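Local coordinates for protein S-adenosyl-L-methionine-dependent 2-deoxy-scyllo-inosamine dehydrogenase (Bacillus circulans, PDB 4M7S) that catalyses the radical S-adenosylmethionine-dependent two-electron oxidation of 2-deoxy-scyllo-inosamine to amino-dideoxy-scyllo-inosose in butirosin biosynthesis, using two [4Fe-4S] clusters, at residues Ser6-Glu11 and Leu51-Arg56; Cys169-Asn174 and Cys235-Val240; Gln193-Gly198 and Asn211-Ser216. One frame throughout, in Å; residues are numbered along the deposited sequence.

Overall arrangement
Along the chain, contact 1 closes before contact 2 opens, and contact 3 is nested inside the loop that contact 2 closes. Contact 1 joins the neighbouring parallel strands 7-10 and 56-58 of the radical SAM part. Contact 2 brings together two portions of the chain at the second iron-sulfur cluster, and contact 3 seats the start of helix 212-222 against the approach to strand 198-199. The three centres are about 16 to 17 Å apart. Asn-174 O of contact 2 probably accepts from Ser-6 N and Met-7 N of contact 1, just before strand 175-178 extends the same sheet beside 7-10, while the carbonyl O of Pro-172 packs against Phe-214 CE1 of contact 3. One continuous sheet thus joins the catalytic fold to the auxiliary-cluster domain.

Contact 1: Ser6-Glu11 and Leu51-Arg56; sequences SMIEVE and LDFAGR
Ser-6 and Ile-8 grip Arg-56 between them through two backbone hydrogen bonds. Arg-56 N donates to Ser-6 O at 2.7 Å, and Ile-8 N returns the pattern by donating to Arg-56 O at 3.0 Å. Met-7 and Arg-56 therefore form a parallel bridge, with their side chains on the same face of the sheet. Weaker CA-H...O contacts run beside these bonds, from Gly-55 CA to Ser-6 O and from Met-7 CA to Arg-56 O, each at 3.3 Å.

Side-chain packing is divided between the two faces. Met-7, a selenomethionine, has CG anti to the backbone N (chi1 161°), and its chain then bends twice and crosses the Arg-56 side chain at about a right angle. Its CE rests 3.5 Å from Arg-56 CB, with SE close behind; the guanidinium leads away from this contact. On the other face, Ile-8 CG2 meets Phe-53 CE2 at 3.8 Å and is almost as near to CZ. Gly-55 N sits over the centre of the Phe-53 ring, 3.5 Å above its plane, while Arg-56 O lies at the ring edge. Ile-8 also reaches Leu-44 and Leu-48 of helix 38-50, which lies between the two strands in sequence. Strand 7-10, that helix and parallel strand 56-58 make up a beta-alpha-beta crossover, the building unit of the partial TIM barrel of radical SAM enzymes.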
ATOM      1  N   SER A   6      -8.287  -6.198   1.956  1.00 31.04           N
ATOM      2  CA  SER A   6      -7.595  -7.438   1.650  1.00 31.55           C
ATOM      3  C   SER A   6      -6.102  -7.169   1.473  1.00 30.97           C
ATOM      4  O   SER A   6      -5.288  -8.089   1.519  1.00 32.36           O
ATOM      5  CB  SER A   6      -8.183  -8.086   0.395  1.00 34.80           C
ATOM      6  OG  SER A   6      -7.904  -7.299  -0.746  1.00 37.61           O
HETATM    7  N   MSE A   7      -5.754  -5.898   1.279  1.00 25.23           N
HETATM    8  CA  MSE A   7      -4.362  -5.469   1.141  1.00 24.07           C
HETATM    9  C   MSE A   7      -4.157  -4.214   1.974  1.00 25.57           C
HETATM   10  O   MSE A   7      -5.005  -3.310   1.979  1.00 24.29           O
HETATM   11  CB  MSE A   7      -4.003  -5.203  -0.330  1.00 24.36           C
HETATM   12  CG  MSE A   7      -2.745  -4.320  -0.534  1.00 56.22           C
HETATM   13 SE   MSE A   7      -1.000  -5.161  -0.114  1.00 69.69          SE
HETATM   14  CE  MSE A   7      -0.744  -6.137  -1.794  1.00 51.64           C
ATOM     15  N   ILE A   8      -3.056  -4.170   2.715  1.00 22.59           N
ATOM     16  CA  ILE A   8      -2.683  -2.944   3.402  1.00 24.74           C
ATOM     17  C   ILE A   8      -1.264  -2.559   3.005  1.00 23.64           C
ATOM     18  O   ILE A   8      -0.357  -3.398   3.036  1.00 24.53           O
ATOM     19  CB  ILE A   8      -2.827  -3.054   4.937  1.00 25.76           C
ATOM     20  CG1 ILE A   8      -2.358  -1.760   5.606  1.00 28.24           C
ATOM     21  CG2 ILE A   8      -2.048  -4.252   5.493  1.00 25.57           C
ATOM     22  CD1 ILE A   8      -2.851  -1.613   7.022  1.00 29.92           C
ATOM     23  N   GLU A   9      -1.084  -1.295   2.615  1.00 22.24           N
ATOM     24  CA  GLU A   9       0.215  -0.788   2.189  1.00 26.06           C
ATOM     25  C   GLU A   9       0.757   0.112   3.274  1.00 26.80           C
ATOM     26  O   GLU A   9       0.102   1.087   3.646  1.00 27.16           O
ATOM     27  CB  GLU A   9       0.085   0.042   0.909  1.00 28.12           C
ATOM     28  CG  GLU A   9       0.327  -0.704  -0.376  1.00 34.55           C
ATOM     29  CD  GLU A   9       0.246   0.206  -1.585  1.00 37.20           C
ATOM     30  OE1 GLU A   9       0.766   1.335  -1.504  1.00 38.25           O
ATOM     31  OE2 GLU A   9      -0.349  -0.201  -2.602  1.00 40.96           O
ATOM     32  N   VAL A  10       1.948  -0.208   3.777  1.00 22.19           N
ATOM     33  CA  VAL A  10       2.528   0.530   4.894  1.00 23.13           C
ATOM     34  C   VAL A  10       3.784   1.293   4.461  1.00 27.84           C
ATOM     35  O   VAL A  10       4.774   0.687   4.032  1.00 30.36           O
ATOM     36  CB  VAL A  10       2.861  -0.412   6.048  1.00 25.53           C
ATOM     37  CG1 VAL A  10       3.274   0.374   7.284  1.00 26.62           C
ATOM     38  CG2 VAL A  10       1.647  -1.287   6.379  1.00 25.17           C
ATOM     39  N   GLU A  11       3.746   2.616   4.575  1.00 22.30           N
ATOM     40  CA  GLU A  11       4.911   3.436   4.260  1.00 24.85           C
ATOM     41  C   GLU A  11       5.938   3.372   5.396  1.00 25.59           C
ATOM     42  O   GLU A  11       6.066   4.316   6.185  1.00 25.10           O
ATOM     43  CB  GLU A  11       4.482   4.887   4.016  1.00 26.59           C
ATOM     44  CG  GLU A  11       5.513   5.744   3.294  1.00 28.31           C
ATOM     45  CD  GLU A  11       5.036   7.173   3.077  1.00 34.94           C
ATOM     46  OE1 GLU A  11       4.215   7.670   3.893  1.00 31.99           O
ATOM     47  OE2 GLU A  11       5.480   7.790   2.082  1.00 40.64           O
ATOM     48  N   LEU A  51      -7.289  -8.181  14.551  1.00 23.73           N
ATOM     49  CA  LEU A  51      -8.239  -8.511  13.486  1.00 28.59           C
ATOM     50  C   LEU A  51      -7.960  -9.894  12.889  1.00 33.10           C
ATOM     51  O   LEU A  51      -8.655 -10.318  11.976  1.00 34.08           O
ATOM     52  CB  LEU A  51      -8.160  -7.466  12.368  1.00 25.70           C
ATOM     53  CG  LEU A  51      -8.554  -6.023  12.687  1.00 23.91           C
ATOM     54  CD1 LEU A  51      -8.016  -5.063  11.616  1.00 20.50           C
ATOM     55  CD2 LEU A  51     -10.078  -5.891  12.818  1.00 22.39           C
ATOM     56  N   ASP A  52      -6.942 -10.589  13.397  1.00 32.92           N
ATOM     57  CA  ASP A  52      -6.467 -11.827  12.770  1.00 36.43           C
ATOM     58  C   ASP A  52      -6.255 -11.622  11.262  1.00 33.49           C
ATOM     59  O   ASP A  52      -6.630 -12.466  10.442  1.00 33.89           O
ATOM     60  CB  ASP A  52      -7.449 -12.977  13.025  1.00 45.70           C
ATOM     61  CG  ASP A  52      -6.835 -14.346  12.762  1.00 56.92           C
ATOM     62  OD1 ASP A  52      -5.606 -14.427  12.559  1.00 60.13           O
ATOM     63  OD2 ASP A  52      -7.588 -15.343  12.772  1.00 65.45           O
ATOM     64  N   PHE A  53      -5.666 -10.485  10.907  1.00 31.62           N
ATOM     65  CA  PHE A  53      -5.498 -10.102   9.507  1.00 29.34           C
ATOM     66  C   PHE A  53      -4.769 -11.158   8.669  1.00 29.44           C
ATOM     67  O   PHE A  53      -3.658 -11.579   9.006  1.00 30.30           O
ATOM     68  CB  PHE A  53      -4.769  -8.769   9.401  1.00 24.90           C
ATOM     69  CG  PHE A  53      -4.589  -8.303   7.990  1.00 24.32           C
ATOM     70  CD1 PHE A  53      -5.693  -7.956   7.215  1.00 26.31           C
ATOM     71  CD2 PHE A  53      -3.326  -8.226   7.433  1.00 23.00           C
ATOM     72  CE1 PHE A  53      -5.533  -7.532   5.904  1.00 27.59           C
ATOM     73  CE2 PHE A  53      -3.155  -7.809   6.127  1.00 24.00           C
ATOM     74  CZ  PHE A  53      -4.256  -7.458   5.364  1.00 25.87           C
ATOM     75  N   ALA A  54      -5.405 -11.577   7.578  1.00 28.71           N
ATOM     76  CA  ALA A  54      -4.890 -12.668   6.757  1.00 26.86           C
ATOM     77  C   ALA A  54      -4.836 -12.301   5.282  1.00 26.96           C
ATOM     78  O   ALA A  54      -4.833 -13.183   4.425  1.00 29.44           O
ATOM     79  CB  ALA A  54      -5.741 -13.931   6.962  1.00 29.65           C
ATOM     80  N   GLY A  55      -4.787 -11.005   4.980  1.00 25.69           N
ATOM     81  CA  GLY A  55      -4.682 -10.564   3.602  1.00 22.37           C
ATOM     82  C   GLY A  55      -3.235 -10.274   3.250  1.00 26.21           C
ATOM     83  O   GLY A  55      -2.315 -10.789   3.895  1.00 27.71           O
ATOM     84  N   ARG A  56      -3.021  -9.442   2.237  1.00 25.05           N
ATOM     85  CA  ARG A  56      -1.658  -9.079   1.853  1.00 25.24           C
ATOM     86  C   ARG A  56      -1.188  -7.837   2.592  1.00 24.85           C
ATOM     87  O   ARG A  56      -1.974  -6.922   2.860  1.00 25.66           O
ATOM     88  CB  ARG A  56      -1.565  -8.814   0.353  1.00 27.88           C
ATOM     89  CG  ARG A  56      -2.500  -9.612  -0.497  1.00 37.24           C
ATOM     90  CD  ARG A  56      -1.762 -10.646  -1.301  1.00 44.54           C
ATOM     91  NE  ARG A  56      -2.558 -11.100  -2.434  1.00 52.94           N
ATOM     92  CZ  ARG A  56      -3.588 -11.937  -2.341  1.00 59.52           C
ATOM     93  NH1 ARG A  56      -3.956 -12.423  -1.160  1.00 61.05           N
ATOM     94  NH2 ARG A  56      -4.254 -12.287  -3.432  1.00 63.65           N
TER

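Contact 2: Cys169-Asn174 and Cys235-Val240; sequences CMVPSN and CNNVSV. With SF4 (iron/sulfur cluster), chain B.
Cys-169 and Asn-237 come together beside the iron-sulfur cluster, with Cys-169 SG 3.9 Å from Asn-237 ND2. Metal coordination ties the two segments to one cofactor: Cys-169 SG coordinates iron FE4 at 2.5 Å, and Cys-235 SG coordinates iron FE1 at the same length. With SG anti to the backbone N (chi1 178°), Cys-169 presents its sulfur to the iron. This is the auxiliary [4Fe-4S] cluster of the SPASM-type domain, whose pocket also includes Cys-187 and Cys-232.

Hydrogen bonds within each segment set these ligands. Val-171 N donates to Cys-169 SG in a capping bond at the turn leading into a weakly bonded helical turn near 171-174, and Asn-237 N donates to Cys-235 SG at 3.2 Å; such N-H...S bonds would be expected to draw charge from the sulfurs. The Asn-237 carboxamide is held flat by Val-240. Its OD1 takes Val-240 N at 2.8 Å on a lone pair, an Asx motif, and its ND2 gives a straight bond (180°) to Val-240 O at 2.7 Å, also on a lone pair. With both ends occupied, the amide is fixed in rotation, and ND2 comes 3.4 Å from cluster sulfur S2.

Van der Waals packing adds one apolar pair, Val-171 CG2 with Val-240 CG1 at 4.2 Å; CG2 is nearer still to the Val-240 carbonyl O. Pro-172 CG lines the cluster pocket, 3.6 Å from sulfur S1.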
ATOM      1  N   CYS A 169     -14.887   2.107  -8.978  1.00 34.99           N
ATOM      2  CA  CYS A 169     -13.570   1.721  -8.517  1.00 32.81           C
ATOM      3  C   CYS A 169     -13.655   1.035  -7.169  1.00 31.18           C
ATOM      4  O   CYS A 169     -14.240   1.568  -6.232  1.00 30.45           O
ATOM      5  CB  CYS A 169     -12.628   2.908  -8.408  1.00 31.59           C
ATOM      6  SG  CYS A 169     -11.025   2.352  -7.783  1.00 29.45           S
HETATM    7  N   MSE A 170     -13.041  -0.139  -7.086  1.00 31.09           N
HETATM    8  CA  MSE A 170     -13.135  -0.978  -5.905  1.00 31.09           C
HETATM    9  C   MSE A 170     -11.925  -0.854  -4.986  1.00 30.56           C
HETATM   10  O   MSE A 170     -11.888  -1.497  -3.944  1.00 31.88           O
HETATM   11  CB  MSE A 170     -13.323  -2.442  -6.311  1.00 31.68           C
HETATM   12  CG  MSE A 170     -14.382  -2.671  -7.375  1.00 55.16           C
HETATM   13 SE   MSE A 170     -16.095  -1.898  -6.885  1.00100.44          SE
HETATM   14  CE  MSE A 170     -16.254  -2.722  -5.123  1.00 49.81           C
ATOM     15  N   VAL A 171     -10.935  -0.047  -5.362  1.00 27.40           N
ATOM     16  CA  VAL A 171      -9.736   0.115  -4.515  1.00 21.46           C
ATOM     17  C   VAL A 171     -10.075   0.477  -3.059  1.00 26.03           C
ATOM     18  O   VAL A 171      -9.568  -0.169  -2.132  1.00 26.14           O
ATOM     19  CB  VAL A 171      -8.703   1.108  -5.106  1.00 28.77           C
ATOM     20  CG1 VAL A 171      -7.470   1.236  -4.184  1.00 19.29           C
ATOM     21  CG2 VAL A 171      -8.278   0.668  -6.514  1.00 28.07           C
ATOM     22  N   PRO A 172     -10.948   1.483  -2.837  1.00 26.18           N
ATOM     23  CA  PRO A 172     -11.263   1.792  -1.432  1.00 25.49           C
ATOM     24  C   PRO A 172     -12.034   0.677  -0.712  1.00 26.69           C
ATOM     25  O   PRO A 172     -12.200   0.774   0.503  1.00 29.63           O
ATOM     26  CB  PRO A 172     -12.156   3.038  -1.526  1.00 26.77           C
ATOM     27  CG  PRO A 172     -11.898   3.608  -2.892  1.00 30.68           C
ATOM     28  CD  PRO A 172     -11.599   2.429  -3.766  1.00 26.02           C
ATOM     29  N   SER A 173     -12.498  -0.339  -1.436  1.00 25.52           N
ATOM     30  CA  SER A 173     -13.154  -1.486  -0.810  1.00 27.95           C
ATOM     31  C   SER A 173     -12.167  -2.594  -0.415  1.00 28.89           C
ATOM     32  O   SER A 173     -12.528  -3.524   0.324  1.00 29.64           O
ATOM     33  CB  SER A 173     -14.213  -2.071  -1.742  1.00 29.06           C
ATOM     34  OG  SER A 173     -15.158  -1.089  -2.109  1.00 31.53           O
ATOM     35  N   ASN A 174     -10.942  -2.509  -0.931  1.00 25.95           N
ATOM     36  CA  ASN A 174      -9.961  -3.588  -0.771  1.00 29.10           C
ATOM     37  C   ASN A 174      -8.632  -3.176  -0.147  1.00 26.04           C
ATOM     38  O   ASN A 174      -7.868  -4.018   0.327  1.00 26.52           O
ATOM     39  CB  ASN A 174      -9.661  -4.229  -2.131  1.00 33.05           C
ATOM     40  CG  ASN A 174     -10.828  -5.011  -2.671  1.00 37.45           C
ATOM     41  OD1 ASN A 174     -11.339  -5.908  -2.006  1.00 42.80           O
ATOM     42  ND2 ASN A 174     -11.273  -4.664  -3.874  1.00 37.77           N
ATOM     43  N   CYS A 235      -8.815  10.955 -11.875  1.00 33.67           N
ATOM     44  CA  CYS A 235      -8.070   9.706 -11.944  1.00 34.99           C
ATOM     45  C   CYS A 235      -8.322   8.930 -13.228  1.00 39.94           C
ATOM     46  O   CYS A 235      -9.470   8.762 -13.652  1.00 41.97           O
ATOM     47  CB  CYS A 235      -8.398   8.789 -10.770  1.00 30.41           C
ATOM     48  SG  CYS A 235      -7.392   7.297 -10.864  1.00 36.04           S
ATOM     49  N   ASN A 236      -7.247   8.415 -13.811  1.00 47.19           N
ATOM     50  CA  ASN A 236      -7.346   7.619 -15.032  1.00 54.77           C
ATOM     51  C   ASN A 236      -7.074   6.132 -14.795  1.00 51.86           C
ATOM     52  O   ASN A 236      -6.577   5.433 -15.682  1.00 55.46           O
ATOM     53  CB  ASN A 236      -6.395   8.165 -16.095  1.00 63.00           C
ATOM     54  CG  ASN A 236      -5.028   8.472 -15.532  1.00 68.28           C
ATOM     55  OD1 ASN A 236      -4.714   8.082 -14.404  1.00 67.58           O
ATOM     56  ND2 ASN A 236      -4.206   9.175 -16.306  1.00 72.03           N
ATOM     57  N   ASN A 237      -7.388   5.651 -13.599  1.00 44.57           N
ATOM     58  CA  ASN A 237      -7.372   4.217 -13.370  1.00 44.86           C
ATOM     59  C   ASN A 237      -8.559   3.577 -14.064  1.00 45.27           C
ATOM     60  O   ASN A 237      -9.705   3.878 -13.736  1.00 41.92           O
ATOM     61  CB  ASN A 237      -7.433   3.885 -11.884  1.00 43.44           C
ATOM     62  CG  ASN A 237      -7.639   2.400 -11.634  1.00 46.64           C
ATOM     63  OD1 ASN A 237      -7.115   1.562 -12.369  1.00 47.85           O
ATOM     64  ND2 ASN A 237      -8.418   2.067 -10.605  1.00 48.20           N
ATOM     65  N   VAL A 238      -8.283   2.689 -15.013  1.00 48.96           N
ATOM     66  CA  VAL A 238      -9.341   1.975 -15.715  1.00 52.20           C
ATOM     67  C   VAL A 238      -9.203   0.459 -15.583  1.00 52.18           C
ATOM     68  O   VAL A 238     -10.121  -0.282 -15.933  1.00 54.25           O
ATOM     69  CB  VAL A 238      -9.389   2.347 -17.218  1.00 56.74           C
ATOM     70  CG1 VAL A 238      -9.591   3.841 -17.391  1.00 57.01           C
ATOM     71  CG2 VAL A 238      -8.116   1.898 -17.924  1.00 58.81           C
ATOM     72  N   SER A 239      -8.059   0.002 -15.079  1.00 50.22           N
ATOM     73  CA  SER A 239      -7.753  -1.428 -15.073  1.00 53.16           C
ATOM     74  C   SER A 239      -7.700  -2.017 -13.669  1.00 48.65           C
ATOM     75  O   SER A 239      -7.936  -3.213 -13.480  1.00 46.67           O
ATOM     76  CB  SER A 239      -6.419  -1.694 -15.782  1.00 59.37           C
ATOM     77  OG  SER A 239      -5.326  -1.286 -14.975  1.00 60.11           O
ATOM     78  N   VAL A 240      -7.385  -1.175 -12.688  1.00 45.06           N
ATOM     79  CA  VAL A 240      -7.179  -1.638 -11.319  1.00 42.98           C
ATOM     80  C   VAL A 240      -8.465  -1.606 -10.487  1.00 40.13           C
ATOM     81  O   VAL A 240      -8.913  -0.539 -10.070  1.00 37.85           O
ATOM     82  CB  VAL A 240      -6.087  -0.807 -10.615  1.00 40.08           C
ATOM     83  CG1 VAL A 240      -5.791  -1.362  -9.226  1.00 38.89           C
ATOM     84  CG2 VAL A 240      -4.829  -0.773 -11.469  1.00 38.65           C
TER
HETATM   85 FE1  SF4 B 501      -8.428   6.393  -8.809  1.00 27.79          FE
HETATM   86 FE2  SF4 B 501     -10.095   7.059  -6.809  1.00 28.24          FE
HETATM   87 FE3  SF4 B 501      -7.861   5.669  -6.318  1.00 28.25          FE
HETATM   88 FE4  SF4 B 501      -9.933   4.531  -7.540  1.00 27.09          FE
HETATM   89  S1  SF4 B 501      -9.919   5.278  -5.360  1.00 27.57           S
HETATM   90  S2  SF4 B 501      -7.735   4.304  -8.170  1.00 28.48           S
HETATM   91  S3  SF4 B 501     -10.714   6.239  -8.854  1.00 29.62           S
HETATM   92  S4  SF4 B 501      -7.923   7.837  -7.080  1.00 29.89           S

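Contact 3: Gln193-Gly198 and Asn211-Ser216; sequences QKMVMG and NDKFTS
Asn-211 O, the backbone oxygen of a residue whose side chain reaches over to Met-197, is gripped by two donors of Thr-215. The backbone N binds it at 2.9 Å in the first turn of helix 212-222, and the hydroxyl OG1 comes to it from well above the carbonyl plane. The side chain of the same residue caps the helix. With CG lodged between the backbone N and the carbonyl carbon (chi1 67°), OD1 accepts Phe-214 N at 2.8 Å, nearly along the C=O axis. The other end of the amide crosses the contact, as ND2 donates to Met-197 O at 3.0 Å with that acceptor close to the amide plane. The two bonds together decide which end of the carboxamide is oxygen.

Lys-213 makes the second polar link. Its extended chain passes Met-197 SE, which stands 3.8 Å from CG, and delivers NZ to Val-196 O at 2.9 Å, tilted from the carbonyl plane.

Between these links, the selenomethionine Met-197 lies across Phe-214 at about a right angle. Its CG is anti to the carbonyl carbon (chi1 -60°) and sits over one ring face, offset toward the rim, 3.5 Å from CD2, in a CH-pi contact. SE is oblique to the ring, 4.5 Å from its centroid, as in a Met-aromatic pair, and CE meets CD1. Trp-209 also meets this ring, and Val-184 of strand 183-185 touches it.

Two successive carbonyls, of Val-196 and Met-197, thus each receive a side-chain donor from the helix start. The ammonium of Lys-213 near the positive N-terminal end of the helix would probably be somewhat unfavourable, and its bond to Val-196 O probably offsets part of this.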
ATOM      1  N   GLN A 193      -2.510  12.991  -0.053  1.00 26.92           N
ATOM      2  CA  GLN A 193      -3.334  12.735   1.132  1.00 28.72           C
ATOM      3  C   GLN A 193      -4.549  13.661   1.182  1.00 32.24           C
ATOM      4  O   GLN A 193      -4.784  14.350   2.175  1.00 35.52           O
ATOM      5  CB  GLN A 193      -2.486  12.853   2.409  1.00 27.17           C
ATOM      6  CG  GLN A 193      -1.136  12.112   2.319  1.00 24.63           C
ATOM      7  CD  GLN A 193      -0.418  12.004   3.665  1.00 33.80           C
ATOM      8  OE1 GLN A 193      -1.050  12.058   4.720  1.00 35.85           O
ATOM      9  NE2 GLN A 193       0.910  11.849   3.627  1.00 33.21           N
ATOM     10  N   LYS A 194      -5.302  13.685   0.085  1.00 31.36           N
ATOM     11  CA  LYS A 194      -6.541  14.444   0.021  1.00 33.25           C
ATOM     12  C   LYS A 194      -7.631  13.767   0.844  1.00 31.39           C
ATOM     13  O   LYS A 194      -8.570  14.416   1.296  1.00 33.75           O
ATOM     14  CB  LYS A 194      -7.013  14.569  -1.432  1.00 38.40           C
ATOM     15  CG  LYS A 194      -6.070  15.334  -2.356  1.00 42.71           C
ATOM     16  CD  LYS A 194      -6.372  14.999  -3.806  1.00 45.88           C
ATOM     17  CE  LYS A 194      -5.479  15.761  -4.764  1.00 50.25           C
ATOM     18  NZ  LYS A 194      -5.925  15.540  -6.169  1.00 52.06           N
HETATM   19  N   MSE A 195      -7.506  12.457   1.018  1.00 29.40           N
HETATM   20  CA  MSE A 195      -8.554  11.666   1.651  1.00 31.65           C
HETATM   21  C   MSE A 195      -8.014  10.939   2.882  1.00 29.98           C
HETATM   22  O   MSE A 195      -8.012   9.714   2.931  1.00 30.91           O
HETATM   23  CB  MSE A 195      -9.104  10.646   0.653  1.00 34.85           C
HETATM   24  CG  MSE A 195     -10.607  10.489   0.672  1.00 45.94           C
HETATM   25 SE   MSE A 195     -11.540  12.178   0.374  1.00 68.43          SE
HETATM   26  CE  MSE A 195     -10.961  12.528  -1.453  1.00 76.69           C
ATOM     27  N   VAL A 196      -7.542  11.692   3.869  1.00 28.68           N
ATOM     28  CA  VAL A 196      -7.096  11.096   5.123  1.00 28.65           C
ATOM     29  C   VAL A 196      -8.332  10.637   5.891  1.00 28.35           C
ATOM     30  O   VAL A 196      -9.218  11.440   6.184  1.00 27.83           O
ATOM     31  CB  VAL A 196      -6.294  12.085   5.971  1.00 30.71           C
ATOM     32  CG1 VAL A 196      -5.975  11.467   7.344  1.00 33.59           C
ATOM     33  CG2 VAL A 196      -5.008  12.472   5.246  1.00 28.02           C
HETATM   34  N   MSE A 197      -8.395   9.340   6.173  1.00 25.19           N
HETATM   35  CA  MSE A 197      -9.570   8.733   6.795  1.00 26.69           C
HETATM   36  C   MSE A 197      -9.418   8.686   8.312  1.00 27.53           C
HETATM   37  O   MSE A 197     -10.394   8.596   9.048  1.00 28.23           O
HETATM   38  CB  MSE A 197      -9.783   7.330   6.225  1.00 23.16           C
HETATM   39  CG  MSE A 197      -9.996   7.336   4.715  1.00 25.42           C
HETATM   40 SE   MSE A 197     -11.655   8.245   4.299  1.00 46.52          SE
HETATM   41  CE  MSE A 197     -11.846   7.641   2.445  1.00 32.72           C
ATOM     42  N   GLY A 198      -8.178   8.760   8.771  1.00 26.54           N
ATOM     43  CA  GLY A 198      -7.889   8.831  10.193  1.00 25.02           C
ATOM     44  C   GLY A 198      -6.410   8.562  10.373  1.00 27.00           C
ATOM     45  O   GLY A 198      -5.653   8.612   9.407  1.00 21.79           O
ATOM     46  N   ASN A 211     -15.438   3.883   9.553  1.00 30.07           N
ATOM     47  CA  ASN A 211     -16.075   5.156   9.906  1.00 34.39           C
ATOM     48  C   ASN A 211     -16.936   5.682   8.749  1.00 35.13           C
ATOM     49  O   ASN A 211     -16.846   5.182   7.618  1.00 31.86           O
ATOM     50  CB  ASN A 211     -15.068   6.206  10.428  1.00 33.35           C
ATOM     51  CG  ASN A 211     -14.087   6.680   9.366  1.00 34.09           C
ATOM     52  OD1 ASN A 211     -14.372   6.628   8.169  1.00 32.79           O
ATOM     53  ND2 ASN A 211     -12.923   7.166   9.807  1.00 28.40           N
ATOM     54  N   ASP A 212     -17.760   6.684   9.036  1.00 36.83           N
ATOM     55  CA  ASP A 212     -18.668   7.253   8.048  1.00 43.70           C
ATOM     56  C   ASP A 212     -17.954   7.699   6.766  1.00 39.55           C
ATOM     57  O   ASP A 212     -18.418   7.417   5.661  1.00 37.97           O
ATOM     58  CB  ASP A 212     -19.439   8.425   8.656  1.00 52.13           C
ATOM     59  CG  ASP A 212     -20.883   8.480   8.188  1.00 63.55           C
ATOM     60  OD1 ASP A 212     -21.220   7.779   7.204  1.00 65.42           O
ATOM     61  OD2 ASP A 212     -21.683   9.227   8.800  1.00 68.40           O
ATOM     62  N   LYS A 213     -16.821   8.380   6.919  1.00 36.19           N
ATOM     63  CA  LYS A 213     -16.107   8.936   5.773  1.00 38.24           C
ATOM     64  C   LYS A 213     -15.578   7.848   4.832  1.00 37.06           C
ATOM     65  O   LYS A 213     -15.735   7.939   3.609  1.00 39.08           O
ATOM     66  CB  LYS A 213     -14.967   9.842   6.247  1.00 38.56           C
ATOM     67  CG  LYS A 213     -14.361  10.732   5.165  1.00 41.64           C
ATOM     68  CD  LYS A 213     -13.196  11.541   5.735  1.00 45.87           C
ATOM     69  CE  LYS A 213     -12.391  12.233   4.644  1.00 48.10           C
ATOM     70  NZ  LYS A 213     -11.339  13.114   5.221  1.00 50.43           N
ATOM     71  N   PHE A 214     -14.960   6.818   5.399  1.00 31.55           N
ATOM     72  CA  PHE A 214     -14.413   5.729   4.598  1.00 30.94           C
ATOM     73  C   PHE A 214     -15.544   4.909   3.978  1.00 31.42           C
ATOM     74  O   PHE A 214     -15.498   4.556   2.803  1.00 31.27           O
ATOM     75  CB  PHE A 214     -13.516   4.836   5.455  1.00 31.43           C
ATOM     76  CG  PHE A 214     -12.311   4.295   4.726  1.00 30.58           C
ATOM     77  CD1 PHE A 214     -12.380   3.965   3.375  1.00 28.75           C
ATOM     78  CD2 PHE A 214     -11.110   4.133   5.387  1.00 29.46           C
ATOM     79  CE1 PHE A 214     -11.272   3.460   2.706  1.00 26.05           C
ATOM     80  CE2 PHE A 214      -9.977   3.645   4.727  1.00 26.66           C
ATOM     81  CZ  PHE A 214     -10.053   3.304   3.390  1.00 25.99           C
ATOM     82  N   THR A 215     -16.565   4.618   4.778  1.00 32.47           N
ATOM     83  CA  THR A 215     -17.703   3.823   4.324  1.00 32.67           C
ATOM     84  C   THR A 215     -18.463   4.471   3.168  1.00 36.21           C
ATOM     85  O   THR A 215     -18.793   3.812   2.178  1.00 37.25           O
ATOM     86  CB  THR A 215     -18.657   3.529   5.494  1.00 32.82           C
ATOM     87  OG1 THR A 215     -17.943   2.775   6.486  1.00 37.63           O
ATOM     88  CG2 THR A 215     -19.865   2.744   5.022  1.00 35.03           C
ATOM     89  N   SER A 216     -18.748   5.761   3.291  1.00 35.69           N
ATOM     90  CA  SER A 216     -19.465   6.447   2.226  1.00 37.90           C
ATOM     91  C   SER A 216     -18.572   6.594   0.994  1.00 33.09           C
ATOM     92  O   SER A 216     -19.051   6.513  -0.135  1.00 34.05           O
ATOM     93  CB  SER A 216     -19.988   7.806   2.694  1.00 44.16           C
ATOM     94  OG  SER A 216     -18.929   8.662   3.059  1.00 49.08           O
TER